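Local coordinates for nodulation fucosyltransferase NodZ (Bradyrhizobium sp., PDB 3SIW), which is a rhizobial nodulation protein of the NodZ family, a glycosyltransferase-type enzyme with the two-domain GT-B architecture, here holding guanosine-5'-diphosphate, at residues Val219-Asp224 with Pro237-Val242; Ser170-His175 with Cys277-Arg282. All coordinates share one frame; numbering follows the deposited sequence.

Interaction 1: residues Val219-Asp224 with Pro237-Val242; sequences VFLCTD and PDVFAV. With GDP (guanosine-5'-diphosphate), chain B.
F220 and F240 meet on one face of a parallel strand pair. Their rings are slid so far past each other that they barely overlap, with centroids 5.2 Å apart and planes at 28°; the nearest atoms are F220 CD1 and F240 CE2, at 3.4 Å. F240 holds CG between its backbone N and carbonyl carbon (chi1 64°), which folds the ring back over the neighbouring strand and brings one face, near its rim, under F220 CA. At the far edge of the F220 ring, close to its plane, V242 CG2 lies 3.9 Å from CE1. V219 and V239 occupy the other face side by side, V219 CB packing on V239 CG2. Three backbone bonds fix the register: V219 N to D238 O, F240 N to V219 O and L221 N to F240 O. Beyond them the strands part, and a water spans the gap, accepting from V242 N and lying 2.9 Å from L221 O. Past this point strand 217-223 runs on to the nucleotide, where C222 CB comes within 3.2 Å of GDP O6. Further out, H165 stacks on F240 and F166 meets F220 edge-to-face. Strand 239-240 borders the sheet; helix 226-235, which links the two strands as a beta-alpha-beta unit, packs against L221 and V239, while helix 258-274 touches F220 and V242 and strand 170-176 flanks 217-223.

Interaction 2: residues Ser170-His175 with Cys277-Arg282; sequences SIIGVH and CATVIR. With GDP (guanosine-5'-diphosphate), chain B; PO4 (phosphate ion), chain D.
The sulfur of C277 packs on G173, C277 SG lying 3.7 Å from G173 CA on the face of the sheet shared with V280 and H175, where G173 brings only its main chain. C277 CB rests against I171 O, and with SG anti to the carbonyl carbon (chi1 -65°) the sulfur also reaches I171 CG2, at 3.5 Å. I171 O accepts from A278 N in the carbonyl plane and, weakly, from T279 N, so two successive amides share one oxygen where the strand begins. From there the parallel ladder is regular: G173 N to T279 O, I281 N to G173 O and H175 N to I281 O, the last two almost straight at 175°. On the opposite face, I281 CB lies near G173 O and V174 CG1, and CD1 bridges V174 CG2 and I172 CG2, at 3.9 and 4.0 Å; helix 193-209 packs over I172 and I281.

H175 leads to the ligand. Its CB passes I281 O, and CG anti to the backbone N (chi1 -179°) carries the ring away from the partner strand. CD2 comes to 3.2 Å from GDP O6, while NE2 donates a 2.8 Å bond to GDP N7, which lies at the ring edge, near its plane. F289 stacks on this imidazole. The neighbouring R282 gives NH1 to O1 of a phosphate ion, probably picked up from the crystallisation medium. A nucleotide met at the C-terminal end of a parallel sheet, here through H175, is characteristic of the Rossmann-like domains of GT-B glycosyltransferases.

How the interactions relate
Both interactions belong to the same mixed sheet, their centres about 10 Å apart, in the strand order 239-240, 217-223, 170-176, 279-283. Strands 217-223 and 170-176 are neighbours, so the two contacts are joined directly: F220 O lies 2.7 Å from V174 N and C222 N 2.8 Å from V174 O, both probable hydrogen bonds, and F220 CB packs on I171 CG2. Along the chain 170-175 comes first, then both segments of interaction 1, and 277-282 last, so interaction 2 encloses interaction 1, whose short beta-alpha-beta unit extends the sheet to its border. The two central strands both run to GDP, and together bring C222 and H175 to its guanine base.

Interaction 1: residues Val219-Asp224 with Pro237-Val242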
loop_
_atom_site.group_PDB
_atom_site.type_symbol
_atom_site.label_atom_id
_atom_site.label_comp_id
_atom_site.label_asym_id
_atom_site.label_seq_id
_atom_site.Cartn_x
_atom_site.Cartn_y
_atom_site.Cartn_z
ATOM N N VAL A 219 -12.280 1.608 -19.608
ATOM C CA VAL A 219 -10.954 1.289 -19.130
ATOM C C VAL A 219 -10.386 2.432 -18.283
ATOM O O VAL A 219 -10.196 3.546 -18.765
ATOM C CB VAL A 219 -9.994 0.908 -20.319
ATOM C CG1 VAL A 219 -8.584 0.665 -19.830
ATOM C CG2 VAL A 219 -10.551 -0.323 -21.081
ATOM N N PHE A 220 -10.061 2.127 -17.030
ATOM C CA PHE A 220 -9.409 3.080 -16.114
ATOM C C PHE A 220 -7.900 2.793 -16.074
ATOM O O PHE A 220 -7.492 1.719 -15.640
ATOM C CB PHE A 220 -10.038 2.909 -14.736
ATOM C CG PHE A 220 -9.393 3.708 -13.660
ATOM C CD1 PHE A 220 -9.153 5.026 -13.831
ATOM C CD2 PHE A 220 -9.033 3.135 -12.497
ATOM C CE1 PHE A 220 -8.581 5.798 -12.845
ATOM C CE2 PHE A 220 -8.459 3.899 -11.502
ATOM C CZ PHE A 220 -8.212 5.222 -11.691
ATOM N N LEU A 221 -7.080 3.720 -16.562
ATOM C CA LEU A 221 -5.653 3.572 -16.538
ATOM C C LEU A 221 -4.989 4.357 -15.409
ATOM O O LEU A 221 -5.218 5.580 -15.250
ATOM C CB LEU A 221 -5.101 4.082 -17.850
ATOM C CG LEU A 221 -3.622 3.946 -18.119
ATOM C CD1 LEU A 221 -3.221 2.473 -18.035
ATOM C CD2 LEU A 221 -3.352 4.497 -19.526
ATOM N N CYS A 222 -4.163 3.652 -14.643
ATOM C CA CYS A 222 -3.330 4.231 -13.596
ATOM C C CYS A 222 -1.889 3.939 -13.955
ATOM O O CYS A 222 -1.466 2.803 -13.979
ATOM C CB CYS A 222 -3.638 3.616 -12.234
ATOM S SG CYS A 222 -5.317 3.894 -11.767
ATOM N N THR A 223 -1.136 4.973 -14.249
ATOM C CA THR A 223 0.218 4.776 -14.650
ATOM C C THR A 223 0.974 5.960 -14.156
ATOM O O THR A 223 0.405 7.041 -13.948
ATOM C CB THR A 223 0.357 4.682 -16.177
ATOM O OG1 THR A 223 1.722 4.513 -16.523
ATOM C CG2 THR A 223 -0.208 5.933 -16.910
ATOM N N ASP A 224 2.272 5.783 -14.011
ATOM C CA ASP A 224 3.109 6.882 -13.591
ATOM C C ASP A 224 3.824 7.475 -14.788
ATOM O O ASP A 224 4.654 8.356 -14.631
ATOM C CB ASP A 224 4.060 6.396 -12.476
ATOM C CG ASP A 224 4.619 4.937 -12.733
ATOM O OD1 ASP A 224 4.618 4.471 -13.910
ATOM O OD2 ASP A 224 5.091 4.291 -11.758
ATOM N N PRO A 237 -10.989 2.394 -26.983
ATOM C CA PRO A 237 -12.019 3.333 -26.635
ATOM C C PRO A 237 -12.274 3.397 -25.159
ATOM O O PRO A 237 -11.987 2.450 -24.410
ATOM C CB PRO A 237 -13.257 2.786 -27.374
ATOM C CG PRO A 237 -13.067 1.331 -27.349
ATOM C CD PRO A 237 -11.557 1.123 -27.485
ATOM N N ASP A 238 -12.841 4.517 -24.743
ATOM C CA ASP A 238 -13.330 4.699 -23.376
ATOM C C ASP A 238 -12.226 4.514 -22.314
ATOM O O ASP A 238 -12.484 3.960 -21.256
ATOM C CB ASP A 238 -14.545 3.791 -23.109
ATOM C CG ASP A 238 -15.626 3.928 -24.181
ATOM O OD1 ASP A 238 -16.115 5.069 -24.392
ATOM O OD2 ASP A 238 -15.939 2.900 -24.851
ATOM N N VAL A 239 -11.011 4.969 -22.608
ATOM C CA VAL A 239 -9.936 4.981 -21.620
ATOM C C VAL A 239 -10.017 6.304 -20.886
ATOM O O VAL A 239 -10.136 7.366 -21.487
ATOM C CB VAL A 239 -8.530 4.722 -22.246
ATOM C CG1 VAL A 239 -7.396 4.832 -21.189
ATOM C CG2 VAL A 239 -8.500 3.376 -22.919
ATOM N N PHE A 240 -9.973 6.249 -19.571
ATOM C CA PHE A 240 -9.780 7.476 -18.806
ATOM C C PHE A 240 -8.789 7.270 -17.704
ATOM O O PHE A 240 -8.538 6.162 -17.320
ATOM C CB PHE A 240 -11.119 7.954 -18.188
ATOM C CG PHE A 240 -11.686 7.006 -17.198
ATOM C CD1 PHE A 240 -12.298 5.849 -17.612
ATOM C CD2 PHE A 240 -11.607 7.273 -15.836
ATOM C CE1 PHE A 240 -12.833 4.945 -16.667
ATOM C CE2 PHE A 240 -12.127 6.373 -14.898
ATOM C CZ PHE A 240 -12.740 5.199 -15.340
ATOM N N ALA A 241 -8.317 8.377 -17.139
ATOM C CA ALA A 241 -7.393 8.375 -16.018
ATOM C C ALA A 241 -7.699 9.569 -15.140
ATOM O O ALA A 241 -8.266 10.554 -15.606
ATOM C CB ALA A 241 -5.943 8.493 -16.508
ATOM N N VAL A 242 -7.212 9.535 -13.915
ATOM C CA VAL A 242 -7.309 10.707 -13.058
ATOM C C VAL A 242 -6.214 11.704 -13.486
ATOM O O VAL A 242 -5.051 11.317 -13.614
ATOM C CB VAL A 242 -7.081 10.354 -11.574
ATOM C CG1 VAL A 242 -7.340 11.673 -10.718
ATOM C CG2 VAL A 242 -8.003 9.230 -11.183
HETATM P PB GDP B . 5.221 -0.830 -5.818
HETATM O O1B GDP B . 5.351 -2.253 -5.007
HETATM O O2B GDP B . 4.936 -0.820 -7.307
HETATM O O3B GDP B . 6.613 -0.065 -5.508
HETATM O O3A GDP B . 3.899 -0.102 -5.077
HETATM P PA GDP B . 3.851 0.940 -3.846
HETATM O O1A GDP B . 2.439 1.468 -3.742
HETATM O O2A GDP B . 4.461 0.417 -2.616
HETATM O "O5'" GDP B . 4.892 2.120 -4.485
HETATM C "C5'" GDP B . 4.555 2.726 -5.713
HETATM C "C4'" GDP B . 4.377 4.220 -5.590
HETATM O "O4'" GDP B . 4.655 4.817 -6.925
HETATM C "C3'" GDP B . 2.885 4.342 -5.413
HETATM O "O3'" GDP B . 2.431 4.311 -4.065
HETATM C "C2'" GDP B . 2.664 5.739 -5.992
HETATM O "O2'" GDP B . 3.151 6.759 -5.061
HETATM C "C1'" GDP B . 3.527 5.658 -7.289
HETATM N N9 GDP B . 2.709 4.978 -8.305
HETATM C C8 GDP B . 2.883 3.748 -8.852
HETATM N N7 GDP B . 1.887 3.512 -9.723
HETATM C C5 GDP B . 1.047 4.557 -9.698
HETATM C C6 GDP B . -0.139 4.884 -10.361
HETATM O O6 GDP B . -0.678 4.125 -11.172
HETATM N N1 GDP B . -0.779 6.106 -10.071
HETATM C C2 GDP B . -0.199 6.990 -9.157
HETATM N N2 GDP B . -0.786 8.178 -8.883
HETATM N N3 GDP B . 0.954 6.655 -8.569
HETATM C C4 GDP B . 1.572 5.480 -8.795
HETATM O O HOH W 1 -5.477 7.471 -13.015
#

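Interaction 2: residues Ser170-His175 with Cys277-Arg282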
loop_
_atom_site.group_PDB
_atom_site.type_symbol
_atom_site.label_atom_id
_atom_site.label_comp_id
_atom_site.label_asym_id
_atom_site.label_seq_id
_atom_site.Cartn_x
_atom_site.Cartn_y
_atom_site.Cartn_z
ATOM N N SER A 170 -19.022 -1.045 -16.013
ATOM C CA SER A 170 -18.121 -2.063 -15.542
ATOM C C SER A 170 -16.744 -1.613 -15.935
ATOM O O SER A 170 -16.423 -1.545 -17.127
ATOM C CB SER A 170 -18.425 -3.414 -16.209
ATOM O OG SER A 170 -19.609 -3.992 -15.671
ATOM N N ILE A 171 -15.894 -1.356 -14.954
ATOM C CA ILE A 171 -14.581 -0.790 -15.222
ATOM C C ILE A 171 -13.460 -1.821 -15.193
ATOM O O ILE A 171 -13.322 -2.619 -14.284
ATOM C CB ILE A 171 -14.262 0.347 -14.249
ATOM C CG1 ILE A 171 -15.343 1.420 -14.310
ATOM C CG2 ILE A 171 -12.834 0.946 -14.504
ATOM C CD1 ILE A 171 -15.631 2.047 -15.687
ATOM N N ILE A 172 -12.628 -1.779 -16.216
ATOM C CA ILE A 172 -11.430 -2.533 -16.244
ATOM C C ILE A 172 -10.326 -1.582 -15.814
ATOM O O ILE A 172 -10.029 -0.653 -16.510
ATOM C CB ILE A 172 -11.135 -3.093 -17.672
ATOM C CG1 ILE A 172 -12.251 -4.042 -18.130
ATOM C CG2 ILE A 172 -9.795 -3.875 -17.648
ATOM C CD1 ILE A 172 -12.215 -4.365 -19.630
ATOM N N GLY A 173 -9.707 -1.850 -14.666
ATOM C CA GLY A 173 -8.590 -1.043 -14.174
ATOM C C GLY A 173 -7.269 -1.609 -14.626
ATOM O O GLY A 173 -7.045 -2.856 -14.625
ATOM N N VAL A 174 -6.401 -0.727 -15.050
ATOM C CA VAL A 174 -5.099 -1.157 -15.549
ATOM C C VAL A 174 -4.055 -0.359 -14.813
ATOM O O VAL A 174 -4.045 0.851 -14.877
ATOM C CB VAL A 174 -4.938 -0.951 -17.099
ATOM C CG1 VAL A 174 -3.672 -1.609 -17.586
ATOM C CG2 VAL A 174 -6.141 -1.512 -17.848
ATOM N N HIS A 175 -3.180 -1.060 -14.133
ATOM C CA HIS A 175 -2.063 -0.469 -13.500
ATOM C C HIS A 175 -0.824 -0.808 -14.300
ATOM O O HIS A 175 -0.465 -1.974 -14.495
ATOM C CB HIS A 175 -1.893 -0.953 -12.038
ATOM C CG HIS A 175 -0.737 -0.323 -11.336
ATOM N ND1 HIS A 175 0.229 -1.053 -10.684
ATOM C CD2 HIS A 175 -0.374 0.983 -11.212
ATOM C CE1 HIS A 175 1.119 -0.227 -10.162
ATOM N NE2 HIS A 175 0.772 1.014 -10.466
ATOM N N CYS A 277 -12.994 -1.527 -9.381
ATOM C CA CYS A 277 -13.110 -2.064 -10.750
ATOM C C CYS A 277 -13.691 -3.472 -10.735
ATOM O O CYS A 277 -13.693 -4.166 -9.686
ATOM C CB CYS A 277 -11.716 -2.019 -11.424
ATOM S SG CYS A 277 -11.147 -0.299 -11.650
ATOM N N ALA A 278 -14.235 -3.873 -11.890
ATOM C CA ALA A 278 -14.771 -5.200 -12.099
ATOM C C ALA A 278 -13.626 -6.213 -12.383
ATOM O O ALA A 278 -13.684 -7.394 -12.015
ATOM C CB ALA A 278 -15.735 -5.144 -13.289
ATOM N N THR A 279 -12.615 -5.724 -13.075
ATOM C CA THR A 279 -11.420 -6.482 -13.438
ATOM C C THR A 279 -10.230 -5.563 -13.272
ATOM O O THR A 279 -10.301 -4.384 -13.627
ATOM C CB THR A 279 -11.473 -6.967 -14.927
ATOM O OG1 THR A 279 -12.530 -7.896 -15.075
ATOM C CG2 THR A 279 -10.145 -7.635 -15.355
ATOM N N VAL A 280 -9.133 -6.070 -12.713
ATOM C CA VAL A 280 -7.920 -5.321 -12.626
ATOM C C VAL A 280 -6.759 -6.079 -13.261
ATOM O O VAL A 280 -6.561 -7.268 -13.030
ATOM C CB VAL A 280 -7.570 -4.860 -11.207
ATOM C CG1 VAL A 280 -6.181 -4.203 -11.189
ATOM C CG2 VAL A 280 -8.605 -3.821 -10.763
ATOM N N ILE A 281 -6.036 -5.356 -14.094
ATOM C CA ILE A 281 -4.817 -5.808 -14.733
ATOM C C ILE A 281 -3.640 -5.239 -13.940
ATOM O O ILE A 281 -3.523 -4.009 -13.749
ATOM C CB ILE A 281 -4.744 -5.367 -16.211
ATOM C CG1 ILE A 281 -5.898 -6.008 -16.987
ATOM C CG2 ILE A 281 -3.359 -5.842 -16.848
ATOM C CD1 ILE A 281 -6.210 -5.397 -18.354
ATOM N N ARG A 282 -2.776 -6.124 -13.487
ATOM C CA ARG A 282 -1.662 -5.739 -12.628
ATOM C C ARG A 282 -0.375 -5.936 -13.415
ATOM O O ARG A 282 0.086 -7.055 -13.606
ATOM C CB ARG A 282 -1.585 -6.611 -11.367
ATOM C CG ARG A 282 -2.838 -6.690 -10.558
ATOM C CD ARG A 282 -2.627 -7.624 -9.400
ATOM N NE ARG A 282 -1.839 -7.000 -8.370
ATOM C CZ ARG A 282 -1.342 -7.606 -7.289
ATOM N NH1 ARG A 282 -1.480 -8.887 -7.088
ATOM N NH2 ARG A 282 -0.693 -6.897 -6.388
HETATM P PB GDP B . 5.221 -0.830 -5.818
HETATM O O1B GDP B . 5.351 -2.253 -5.007
HETATM O O2B GDP B . 4.936 -0.820 -7.307
HETATM O O3B GDP B . 6.613 -0.065 -5.508
HETATM O O3A GDP B . 3.899 -0.102 -5.077
HETATM P PA GDP B . 3.851 0.940 -3.846
HETATM O O1A GDP B . 2.439 1.468 -3.742
HETATM O O2A GDP B . 4.461 0.417 -2.616
HETATM O "O5'" GDP B . 4.892 2.120 -4.485
HETATM C "C5'" GDP B . 4.555 2.726 -5.713
HETATM C "C4'" GDP B . 4.377 4.220 -5.590
HETATM O "O4'" GDP B . 4.655 4.817 -6.925
HETATM C "C3'" GDP B . 2.885 4.342 -5.413
HETATM O "O3'" GDP B . 2.431 4.311 -4.065
HETATM C "C2'" GDP B . 2.664 5.739 -5.992
HETATM O "O2'" GDP B . 3.151 6.759 -5.061
HETATM C "C1'" GDP B . 3.527 5.658 -7.289
HETATM N N9 GDP B . 2.709 4.978 -8.305
HETATM C C8 GDP B . 2.883 3.748 -8.852
HETATM N N7 GDP B . 1.887 3.512 -9.723
HETATM C C5 GDP B . 1.047 4.557 -9.698
HETATM C C6 GDP B . -0.139 4.884 -10.361
HETATM O O6 GDP B . -0.678 4.125 -11.172
HETATM N N1 GDP B . -0.779 6.106 -10.071
HETATM C C2 GDP B . -0.199 6.990 -9.157
HETATM N N2 GDP B . -0.786 8.178 -8.883
HETATM N N3 GDP B . 0.954 6.655 -8.569
HETATM C C4 GDP B . 1.572 5.480 -8.795
HETATM P P PO4 D . -1.806 -12.444 -7.080
HETATM O O1 PO4 D . -2.204 -11.375 -8.178
HETATM O O2 PO4 D . -1.134 -11.947 -5.801
HETATM O O3 PO4 D . -2.950 -13.329 -6.678
HETATM O O4 PO4 D . -0.847 -13.453 -7.741
#